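Local coordinates for protein PTS-dependent dihydroxyacetone kinase, ADP-binding subunit dhaL (Lactococcus lactis subsp. lactis, PDB 3CR3) that binds ADP and magnesium as a subunit of dihydroxyacetone kinase, taking a phosphoryl group from DhaM to make ATP and transferring it to dihydroxyacetone on DhaK, at residues Leu2-Ile8 with Gly58-Phe64; Leu28-Ile32 with His172-Gln178; Ile127-Phe131 with Ser180-Phe184. All blocks are in the same frame, centred on the assembly; numbering follows the deposited sequence.

How the contacts relate
The three contacts run from one end of this all-helical subunit to its nucleotide site. Contact 1 is partly buried and joins the first turns of helices 4-20 and 60-74 by mainly aliphatic packing, about 30 Å centre to centre from contact 2 and on the opposite side of the chain's centre. In contact 2, also partly buried, the turn after helix 22-28 meets the start of helix 175-191, and polar chemistry directed at magnesium and ADP is added to apolar packing. Contact 3 is fully buried and largely aromatic. Contacts 2 and 3 share helix 175-191, whose N-terminal end holds the ribose while the following turns pack on helix 125-136; they touch where Thr177 O meets Ile127 CG2.

Contact 1 (Leu2-Ile8 with Gly58-Phe64); sequences LTIDTTI and GNVSEIF
Ile4 and Val60 come closest where two helices of the DhaL all-helical fold begin side by side, the segments 4-8 and 60-64 running nearly parallel at 24° with axes 9.9 Å apart. The packing between them is apolar. Ile4 lays CD1 against Gly58 O (3.6 Å), and Val60 CG2 presses on the backbone at Thr3 C and Ile4 N. Ile63 sends its CD1 end among Ile4, Thr7 and Ile8. At the Phe64 ring, Leu2 CD1 lies at the edge in the ring plane, 4.0 Å from CZ, and Trp10 and helix 79-94 also touch Phe64.

Thr7 divides its branches by kind. Its methyl CG2, anti to the backbone N, reaches Phe64 CE1 at 3.6 Å, whereas OG1 turns back beside the N and donates to Thr3 O. An alanine here would lose both branches, and is likely to leave a gap beside Phe64 and Thr3 O without its second donor.

Side-chain hydrogen bonds inside each segment secure the helix starts. Asn59 is the N-cap of helix 60-74, its OD1 accepting from Glu62 N at 2.9 Å. Thr3 O takes Thr7 N and Thr7 OG1 from opposite faces of its carbonyl plane, the hydroxyl at 2.7 Å.

Contact 2 (Leu28-Ile32 with His172-Gln178); sequences LDGPI and HIDPGTQ. With MG (magnesium ion), chain E; ADP (adenosine-5'-diphosphate), chain G.
Leu28, Asp29 and Ile32 pack against Pro175 in a loop-to-helix-start contact at the nucleotide site of the DhaL fold, where the turn after helix 22-28 meets the N-terminus of helix 175-191. The two segments bring together a magnesium ligand and a ribose-binding helix cap.

Leu28 supplies much of the apolar surface. Its CD1 touches both Ile173 CG2 and Gln178 CB, while CB faces Pro175 CB at 3.9 Å. Ile32 has CG1 between the backbone N and the carbonyl carbon (chi1 57°), and the chain then extends so that CD1 lies near both Ile173 O and Pro175 CD. Farther out, Pro31 CB sits over the centre of one face of the His172 imidazole, a CH-pi contact 3.6 Å from the centroid. A water bridges the two backbones by donating to Leu28 O and to Ile173 O.

On the nucleotide side, Pro175 CG touches both Asp29 OD1 and ADP O3'. Asp29 splits its carboxylate: OD2 binds magnesium at 2.1 Å, and OD1 accepts from a water that also binds the metal and donates to ADP O3B. Asp34 and Asp36 complete the protein ligands of this ion, to which ADP adds one oxygen from each phosphate.

Asp174 is the N-cap of helix 175-191 and grips the ribose with both oxygens, OD1 taking ADP O3' at 2.6 Å and OD2 taking ADP O2' at 2.8 Å. Thr177 holds this carboxylate through two donors, its OG1 donating to the anti lone pair of Asp174 OD2 while its backbone N reaches the same oxygen from above the carboxylate plane. The sugar hydroxyl O3' is itself held from the helix end, accepting from Gly176 N at 2.8 Å with an N-H...O angle of 159°.

Contact 3 (Ile127-Phe131 with Ser180-Phe184); sequences IWSAF and SAYLF
Phe184 is inserted between Trp128 and Phe131, one helical turn of 127-131 presenting two rings to it in different ways. With CG anti to its carbonyl carbon (chi1 -59°), Phe184 reaches across so that CZ points at the Trp128 indole, over the centre of one face and 3.3 Å from CD2. This is a T-shaped pair with planes at 78°. Phe131 swings its CG anti to the backbone N (chi1 178°), which lays its ring almost flat on Phe184 as an offset stack, planes at 10° and centroids 4.2 Å apart. The other face of the Phe184 ring is met by Ser180 O, toward its rim, so the ring is covered on both sides.

Ser180 OG lies at the edge of the indole, 3.0 Å from Trp128 NE1 and bonded to it at a bent angle, the placing of NE1 being less certain; this hydroxyl also bonds Tyr83. Beside it, Ile127 CG2 is tight against Ser180 CB at 3.4 Å, and Ile127 CD1 reaches Ala181 CB. Leu183 CD2 touches Trp128 CZ2 obliquely. Helices 100-115 and 142-151 pack round these side chains, making the arrangement a buried aromatic cluster between helices 125-136 and 175-191 in the interior of the DhaL helical fold.

Contact 1 (Leu2-Ile8 with Gly58-Phe64)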
loop_
_atom_site.group_PDB
_atom_site.type_symbol
_atom_site.label_atom_id
_atom_site.label_comp_id
_atom_site.label_asym_id
_atom_site.label_seq_id
_atom_site.Cartn_x
_atom_site.Cartn_y
_atom_site.Cartn_z
ATOM N N LEU A 2 1.351 -1.990 -46.557
ATOM C CA LEU A 2 1.892 -3.246 -46.077
ATOM C C LEU A 2 1.180 -4.444 -46.685
ATOM O O LEU A 2 0.014 -4.359 -47.069
ATOM C CB LEU A 2 1.753 -3.322 -44.564
ATOM C CG LEU A 2 2.663 -2.457 -43.696
ATOM C CD1 LEU A 2 2.094 -2.410 -42.288
ATOM C CD2 LEU A 2 4.076 -3.005 -43.695
ATOM N N THR A 3 1.908 -5.556 -46.745
ATOM C CA THR A 3 1.390 -6.843 -47.154
ATOM C C THR A 3 1.821 -7.840 -46.088
ATOM O O THR A 3 2.573 -7.480 -45.188
ATOM C CB THR A 3 1.977 -7.266 -48.524
ATOM O OG1 THR A 3 3.403 -7.315 -48.429
ATOM C CG2 THR A 3 1.597 -6.267 -49.621
ATOM N N ILE A 4 1.333 -9.079 -46.179
ATOM C CA ILE A 4 1.790 -10.178 -45.313
ATOM C C ILE A 4 3.321 -10.255 -45.231
ATOM O O ILE A 4 3.887 -10.283 -44.129
ATOM C CB ILE A 4 1.200 -11.561 -45.764
ATOM C CG1 ILE A 4 -0.267 -11.678 -45.350
ATOM C CG2 ILE A 4 2.012 -12.759 -45.193
ATOM C CD1 ILE A 4 -1.012 -12.805 -46.059
ATOM N N ASP A 5 3.979 -10.265 -46.392
ATOM C CA ASP A 5 5.421 -10.423 -46.468
ATOM C C ASP A 5 6.191 -9.201 -45.918
ATOM O O ASP A 5 7.179 -9.362 -45.181
ATOM C CB ASP A 5 5.855 -10.726 -47.907
ATOM C CG ASP A 5 5.493 -12.158 -48.372
ATOM O OD1 ASP A 5 5.136 -13.042 -47.556
ATOM O OD2 ASP A 5 5.596 -12.406 -49.594
ATOM N N THR A 6 5.761 -7.990 -46.272
ATOM C CA THR A 6 6.459 -6.793 -45.805
ATOM C C THR A 6 6.148 -6.476 -44.351
ATOM O O THR A 6 6.973 -5.875 -43.668
ATOM C CB THR A 6 6.211 -5.533 -46.688
ATOM O OG1 THR A 6 4.812 -5.216 -46.719
ATOM C CG2 THR A 6 6.733 -5.761 -48.099
ATOM N N THR A 7 4.964 -6.864 -43.883
ATOM C CA THR A 7 4.637 -6.770 -42.461
ATOM C C THR A 7 5.561 -7.672 -41.652
ATOM O O THR A 7 6.142 -7.233 -40.659
ATOM C CB THR A 7 3.151 -7.071 -42.155
ATOM O OG1 THR A 7 2.324 -6.157 -42.877
ATOM C CG2 THR A 7 2.859 -6.897 -40.665
ATOM N N ILE A 8 5.721 -8.919 -42.089
ATOM C CA ILE A 8 6.645 -9.828 -41.418
ATOM C C ILE A 8 8.095 -9.326 -41.517
ATOM O O ILE A 8 8.864 -9.428 -40.550
ATOM C CB ILE A 8 6.485 -11.283 -41.904
ATOM C CG1 ILE A 8 5.207 -11.885 -41.295
ATOM C CG2 ILE A 8 7.702 -12.121 -41.513
ATOM C CD1 ILE A 8 4.720 -13.163 -41.965
ATOM N N GLY A 58 -3.360 -15.713 -43.044
ATOM C CA GLY A 58 -4.248 -15.449 -44.171
ATOM C C GLY A 58 -4.234 -13.983 -44.559
ATOM O O GLY A 58 -4.456 -13.641 -45.723
ATOM N N ASN A 59 -3.974 -13.113 -43.585
ATOM C CA ASN A 59 -3.926 -11.678 -43.841
ATOM C C ASN A 59 -3.107 -10.896 -42.803
ATOM O O ASN A 59 -2.594 -11.478 -41.837
ATOM C CB ASN A 59 -5.346 -11.107 -43.998
ATOM C CG ASN A 59 -6.190 -11.274 -42.754
ATOM O OD1 ASN A 59 -5.773 -10.900 -41.669
ATOM N ND2 ASN A 59 -7.403 -11.818 -42.913
ATOM N N VAL A 60 -2.991 -9.586 -43.025
ATOM C CA VAL A 60 -2.221 -8.693 -42.167
ATOM C C VAL A 60 -2.904 -8.519 -40.805
ATOM O O VAL A 60 -2.227 -8.522 -39.781
ATOM C CB VAL A 60 -1.954 -7.317 -42.875
ATOM C CG1 VAL A 60 -1.221 -6.341 -41.965
ATOM C CG2 VAL A 60 -1.156 -7.528 -44.129
ATOM N N SER A 61 -4.234 -8.376 -40.795
ATOM C CA SER A 61 -4.995 -8.330 -39.539
ATOM C C SER A 61 -4.598 -9.467 -38.586
ATOM O O SER A 61 -4.347 -9.214 -37.407
ATOM C CB SER A 61 -6.507 -8.352 -39.799
ATOM O OG SER A 61 -7.236 -8.361 -38.587
ATOM N N GLU A 62 -4.539 -10.701 -39.098
ATOM C CA GLU A 62 -4.063 -11.851 -38.307
ATOM C C GLU A 62 -2.672 -11.663 -37.707
ATOM O O GLU A 62 -2.436 -12.047 -36.558
ATOM C CB GLU A 62 -4.083 -13.147 -39.130
ATOM C CG GLU A 62 -5.456 -13.511 -39.645
ATOM C CD GLU A 62 -5.519 -14.881 -40.273
ATOM O OE1 GLU A 62 -4.502 -15.613 -40.276
ATOM O OE2 GLU A 62 -6.608 -15.235 -40.768
ATOM N N ILE A 63 -1.751 -11.091 -38.477
ATOM C CA ILE A 63 -0.401 -10.822 -37.957
ATOM C C ILE A 63 -0.452 -9.890 -36.750
ATOM O O ILE A 63 0.103 -10.207 -35.695
ATOM C CB ILE A 63 0.546 -10.229 -39.014
ATOM C CG1 ILE A 63 0.507 -11.079 -40.294
ATOM C CG2 ILE A 63 1.971 -10.097 -38.436
ATOM C CD1 ILE A 63 1.265 -10.500 -41.477
ATOM N N PHE A 64 -1.114 -8.744 -36.921
ATOM C CA PHE A 64 -1.247 -7.755 -35.859
ATOM C C PHE A 64 -1.910 -8.344 -34.602
ATOM O O PHE A 64 -1.486 -8.053 -33.483
ATOM C CB PHE A 64 -2.014 -6.523 -36.357
ATOM C CG PHE A 64 -1.276 -5.701 -37.416
ATOM C CD1 PHE A 64 0.116 -5.741 -37.529
ATOM C CD2 PHE A 64 -1.982 -4.853 -38.261
ATOM C CE1 PHE A 64 0.779 -4.982 -38.482
ATOM C CE2 PHE A 64 -1.329 -4.089 -39.213
ATOM C CZ PHE A 64 0.060 -4.147 -39.322
#

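Contact 2 (Leu28-Ile32 with His172-Gln178)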
loop_
_atom_site.group_PDB
_atom_site.type_symbol
_atom_site.label_atom_id
_atom_site.label_comp_id
_atom_site.label_asym_id
_atom_site.label_seq_id
_atom_site.Cartn_x
_atom_site.Cartn_y
_atom_site.Cartn_z
ATOM N N LEU A 28 17.852 4.066 -20.604
ATOM C CA LEU A 28 16.881 5.134 -20.620
ATOM C C LEU A 28 15.807 4.986 -19.538
ATOM O O LEU A 28 15.330 5.980 -19.024
ATOM C CB LEU A 28 16.242 5.246 -22.006
ATOM C CG LEU A 28 17.136 5.676 -23.182
ATOM C CD1 LEU A 28 16.269 5.846 -24.396
ATOM C CD2 LEU A 28 17.899 6.976 -22.906
ATOM N N ASP A 29 15.459 3.743 -19.190
ATOM C CA ASP A 29 14.428 3.430 -18.195
ATOM C C ASP A 29 14.973 3.417 -16.759
ATOM O O ASP A 29 14.273 3.041 -15.818
ATOM C CB ASP A 29 13.792 2.080 -18.531
ATOM C CG ASP A 29 12.395 1.919 -17.962
ATOM O OD1 ASP A 29 11.614 2.904 -17.852
ATOM O OD2 ASP A 29 12.066 0.775 -17.623
ATOM N N GLY A 30 16.232 3.810 -16.606
ATOM C CA GLY A 30 16.885 3.860 -15.298
ATOM C C GLY A 30 16.567 5.117 -14.500
ATOM O O GLY A 30 15.989 5.026 -13.434
ATOM N N PRO A 31 16.952 6.305 -15.007
ATOM C CA PRO A 31 16.710 7.541 -14.254
ATOM C C PRO A 31 15.221 7.816 -14.053
ATOM O O PRO A 31 14.820 8.401 -13.046
ATOM C CB PRO A 31 17.353 8.620 -15.143
ATOM C CG PRO A 31 18.333 7.874 -16.004
ATOM C CD PRO A 31 17.655 6.577 -16.273
ATOM N N ILE A 32 14.404 7.389 -15.005
ATOM C CA ILE A 32 12.993 7.698 -14.968
ATOM C C ILE A 32 12.110 6.462 -15.011
ATOM O O ILE A 32 11.003 6.512 -15.525
ATOM C CB ILE A 32 12.603 8.724 -16.082
ATOM C CG1 ILE A 32 12.991 8.195 -17.482
ATOM C CG2 ILE A 32 13.238 10.089 -15.768
ATOM C CD1 ILE A 32 12.514 9.036 -18.649
ATOM N N HIS A 172 15.942 13.601 -19.371
ATOM C CA HIS A 172 16.052 12.179 -19.660
ATOM C C HIS A 172 15.135 11.764 -20.800
ATOM O O HIS A 172 13.929 12.038 -20.776
ATOM C CB HIS A 172 15.788 11.347 -18.393
ATOM C CG HIS A 172 16.723 11.672 -17.274
ATOM N ND1 HIS A 172 18.056 11.315 -17.297
ATOM C CD2 HIS A 172 16.543 12.386 -16.139
ATOM C CE1 HIS A 172 18.650 11.778 -16.213
ATOM N NE2 HIS A 172 17.753 12.426 -15.490
ATOM N N ILE A 173 15.720 11.120 -21.813
ATOM C CA ILE A 173 14.949 10.632 -22.963
ATOM C C ILE A 173 13.999 9.497 -22.529
ATOM O O ILE A 173 14.401 8.609 -21.792
ATOM C CB ILE A 173 15.901 10.191 -24.119
ATOM C CG1 ILE A 173 16.696 11.401 -24.622
ATOM C CG2 ILE A 173 15.115 9.453 -25.231
ATOM C CD1 ILE A 173 17.882 11.084 -25.546
ATOM N N ASP A 174 12.739 9.558 -22.962
ATOM C CA ASP A 174 11.734 8.543 -22.630
ATOM C C ASP A 174 11.993 7.213 -23.361
ATOM O O ASP A 174 12.099 7.200 -24.576
ATOM C CB ASP A 174 10.348 9.044 -23.020
ATOM C CG ASP A 174 9.255 8.066 -22.652
ATOM O OD1 ASP A 174 9.158 7.689 -21.457
ATOM O OD2 ASP A 174 8.504 7.670 -23.562
ATOM N N PRO A 175 12.116 6.101 -22.622
ATOM C CA PRO A 175 12.397 4.817 -23.285
ATOM C C PRO A 175 11.322 4.313 -24.287
ATOM O O PRO A 175 11.685 3.840 -25.349
ATOM C CB PRO A 175 12.585 3.827 -22.119
ATOM C CG PRO A 175 12.066 4.488 -20.913
ATOM C CD PRO A 175 12.099 5.988 -21.149
ATOM N N GLY A 176 10.040 4.407 -23.948
ATOM C CA GLY A 176 8.968 4.047 -24.860
ATOM C C GLY A 176 8.980 4.865 -26.145
ATOM O O GLY A 176 8.659 4.345 -27.214
ATOM N N THR A 177 9.307 6.160 -26.032
ATOM C CA THR A 177 9.438 7.036 -27.195
ATOM C C THR A 177 10.530 6.501 -28.126
ATOM O O THR A 177 10.344 6.456 -29.340
ATOM C CB THR A 177 9.700 8.496 -26.780
ATOM O OG1 THR A 177 8.615 8.961 -25.964
ATOM C CG2 THR A 177 9.817 9.421 -28.002
ATOM N N GLN A 178 11.659 6.097 -27.547
ATOM C CA GLN A 178 12.754 5.508 -28.308
ATOM C C GLN A 178 12.372 4.174 -28.946
ATOM O O GLN A 178 12.684 3.930 -30.113
ATOM C CB GLN A 178 14.009 5.312 -27.437
ATOM C CG GLN A 178 15.208 4.736 -28.184
ATOM C CD GLN A 178 15.705 5.617 -29.299
ATOM O OE1 GLN A 178 15.280 5.493 -30.456
ATOM N NE2 GLN A 178 16.602 6.528 -28.966
HETATM MG MG MG E . 10.291 -0.177 -17.017
HETATM P PB ADP G . 7.085 0.036 -16.929
HETATM O O1B ADP G . 8.333 -0.605 -16.414
HETATM O O2B ADP G . 5.842 -0.601 -16.409
HETATM O O3B ADP G . 7.083 1.560 -16.806
HETATM P PA ADP G . 8.303 -0.159 -19.559
HETATM O O1A ADP G . 9.554 0.273 -18.875
HETATM O O2A ADP G . 8.385 -1.429 -20.374
HETATM O O3A ADP G . 7.061 -0.277 -18.520
HETATM O "O5'" ADP G . 7.772 1.025 -20.520
HETATM C "C5'" ADP G . 7.899 2.395 -20.125
HETATM C "C4'" ADP G . 7.296 3.241 -21.226
HETATM O "O4'" ADP G . 5.877 3.055 -21.320
HETATM C "C3'" ADP G . 7.488 4.730 -21.003
HETATM O "O3'" ADP G . 8.759 5.119 -21.525
HETATM C "C2'" ADP G . 6.317 5.361 -21.753
HETATM O "O2'" ADP G . 6.638 5.702 -23.103
HETATM C "C1'" ADP G . 5.282 4.246 -21.825
HETATM N N9 ADP G . 4.137 4.574 -20.956
HETATM C C8 ADP G . 4.104 4.364 -19.622
HETATM N N7 ADP G . 2.928 4.763 -19.116
HETATM C C5 ADP G . 2.199 5.247 -20.140
HETATM C C6 ADP G . 0.858 5.839 -20.290
HETATM N N6 ADP G . 0.070 5.961 -19.205
HETATM N N1 ADP G . 0.462 6.216 -21.527
HETATM C C2 ADP G . 1.246 6.069 -22.614
HETATM N N3 ADP G . 2.471 5.547 -22.545
HETATM C C4 ADP G . 2.994 5.131 -21.357
HETATM O O HOH W 1 16.018 8.403 -19.720
HETATM O O HOH W 2 9.671 1.989 -16.329
#

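Contact 3 (Ile127-Phe131 with Ser180-Phe184)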
loop_
_atom_site.group_PDB
_atom_site.type_symbol
_atom_site.label_atom_id
_atom_site.label_comp_id
_atom_site.label_asym_id
_atom_site.label_seq_id
_atom_site.Cartn_x
_atom_site.Cartn_y
_atom_site.Cartn_z
ATOM N N ILE A 127 5.426 10.420 -29.983
ATOM C CA ILE A 127 6.005 10.083 -31.259
ATOM C C ILE A 127 4.966 9.452 -32.197
ATOM O O ILE A 127 5.020 9.680 -33.413
ATOM C CB ILE A 127 7.334 9.258 -31.120
ATOM C CG1 ILE A 127 8.095 9.201 -32.456
ATOM C CG2 ILE A 127 7.063 7.878 -30.567
ATOM C CD1 ILE A 127 9.604 8.940 -32.315
ATOM N N TRP A 128 4.017 8.691 -31.640
ATOM C CA TRP A 128 2.929 8.132 -32.445
ATOM C C TRP A 128 2.173 9.277 -33.112
ATOM O O TRP A 128 1.896 9.228 -34.312
ATOM C CB TRP A 128 1.987 7.242 -31.603
ATOM C CG TRP A 128 2.491 5.827 -31.421
ATOM C CD1 TRP A 128 3.488 5.402 -30.574
ATOM C CD2 TRP A 128 2.014 4.653 -32.093
ATOM N NE1 TRP A 128 3.677 4.031 -30.704
ATOM C CE2 TRP A 128 2.786 3.554 -31.631
ATOM C CE3 TRP A 128 1.031 4.423 -33.058
ATOM C CZ2 TRP A 128 2.576 2.246 -32.086
ATOM C CZ3 TRP A 128 0.847 3.132 -33.526
ATOM C CH2 TRP A 128 1.614 2.062 -33.035
ATOM N N SER A 129 1.892 10.324 -32.337
ATOM C CA SER A 129 1.187 11.513 -32.837
ATOM C C SER A 129 2.006 12.287 -33.853
ATOM O O SER A 129 1.495 12.649 -34.920
ATOM C CB SER A 129 0.808 12.442 -31.687
ATOM O OG SER A 129 0.112 13.580 -32.177
ATOM N N ALA A 130 3.271 12.554 -33.522
ATOM C CA ALA A 130 4.171 13.283 -34.435
ATOM C C ALA A 130 4.362 12.534 -35.755
ATOM O O ALA A 130 4.395 13.137 -36.833
ATOM C CB ALA A 130 5.534 13.566 -33.751
ATOM N N PHE A 131 4.472 11.209 -35.669
ATOM C CA PHE A 131 4.680 10.385 -36.862
ATOM C C PHE A 131 3.453 10.377 -37.774
ATOM O O PHE A 131 3.583 10.521 -39.001
ATOM C CB PHE A 131 5.070 8.962 -36.442
ATOM C CG PHE A 131 5.273 8.015 -37.583
ATOM C CD1 PHE A 131 6.283 8.238 -38.533
ATOM C CD2 PHE A 131 4.498 6.861 -37.685
ATOM C CE1 PHE A 131 6.492 7.342 -39.586
ATOM C CE2 PHE A 131 4.705 5.946 -38.726
ATOM C CZ PHE A 131 5.701 6.182 -39.677
ATOM N N SER A 180 9.429 3.250 -29.718
ATOM C CA SER A 180 8.501 3.595 -30.809
ATOM C C SER A 180 9.182 4.175 -32.050
ATOM O O SER A 180 8.704 3.966 -33.163
ATOM C CB SER A 180 7.350 4.490 -30.341
ATOM O OG SER A 180 6.418 3.766 -29.550
ATOM N N ALA A 181 10.290 4.888 -31.862
ATOM C CA ALA A 181 11.087 5.399 -32.984
ATOM C C ALA A 181 11.643 4.251 -33.839
ATOM O O ALA A 181 11.570 4.290 -35.083
ATOM C CB ALA A 181 12.232 6.320 -32.482
ATOM N N TYR A 182 12.175 3.225 -33.171
ATOM C CA TYR A 182 12.663 2.026 -33.862
ATOM C C TYR A 182 11.540 1.384 -34.668
ATOM O O TYR A 182 11.756 0.898 -35.771
ATOM C CB TYR A 182 13.207 0.986 -32.861
ATOM C CG TYR A 182 14.384 1.422 -31.997
ATOM C CD1 TYR A 182 15.354 2.319 -32.466
ATOM C CD2 TYR A 182 14.541 0.892 -30.714
ATOM C CE1 TYR A 182 16.458 2.698 -31.645
ATOM C CE2 TYR A 182 15.609 1.238 -29.903
ATOM C CZ TYR A 182 16.559 2.148 -30.357
ATOM O OH TYR A 182 17.596 2.480 -29.516
ATOM N N LEU A 183 10.336 1.378 -34.108
ATOM C CA LEU A 183 9.183 0.800 -34.791
ATOM C C LEU A 183 8.888 1.489 -36.120
ATOM O O LEU A 183 8.673 0.823 -37.148
ATOM C CB LEU A 183 7.942 0.848 -33.882
ATOM C CG LEU A 183 6.693 0.131 -34.401
ATOM C CD1 LEU A 183 6.980 -1.364 -34.598
ATOM C CD2 LEU A 183 5.549 0.320 -33.415
ATOM N N PHE A 184 8.870 2.819 -36.083
ATOM C CA PHE A 184 8.489 3.623 -37.243
ATOM C C PHE A 184 9.596 3.767 -38.264
ATOM O O PHE A 184 9.325 3.857 -39.463
ATOM C CB PHE A 184 8.017 5.012 -36.805
ATOM C CG PHE A 184 6.841 4.989 -35.869
ATOM C CD1 PHE A 184 5.877 3.978 -35.956
ATOM C CD2 PHE A 184 6.681 5.994 -34.910
ATOM C CE1 PHE A 184 4.783 3.954 -35.099
ATOM C CE2 PHE A 184 5.587 5.976 -34.040
ATOM C CZ PHE A 184 4.628 4.949 -34.152
#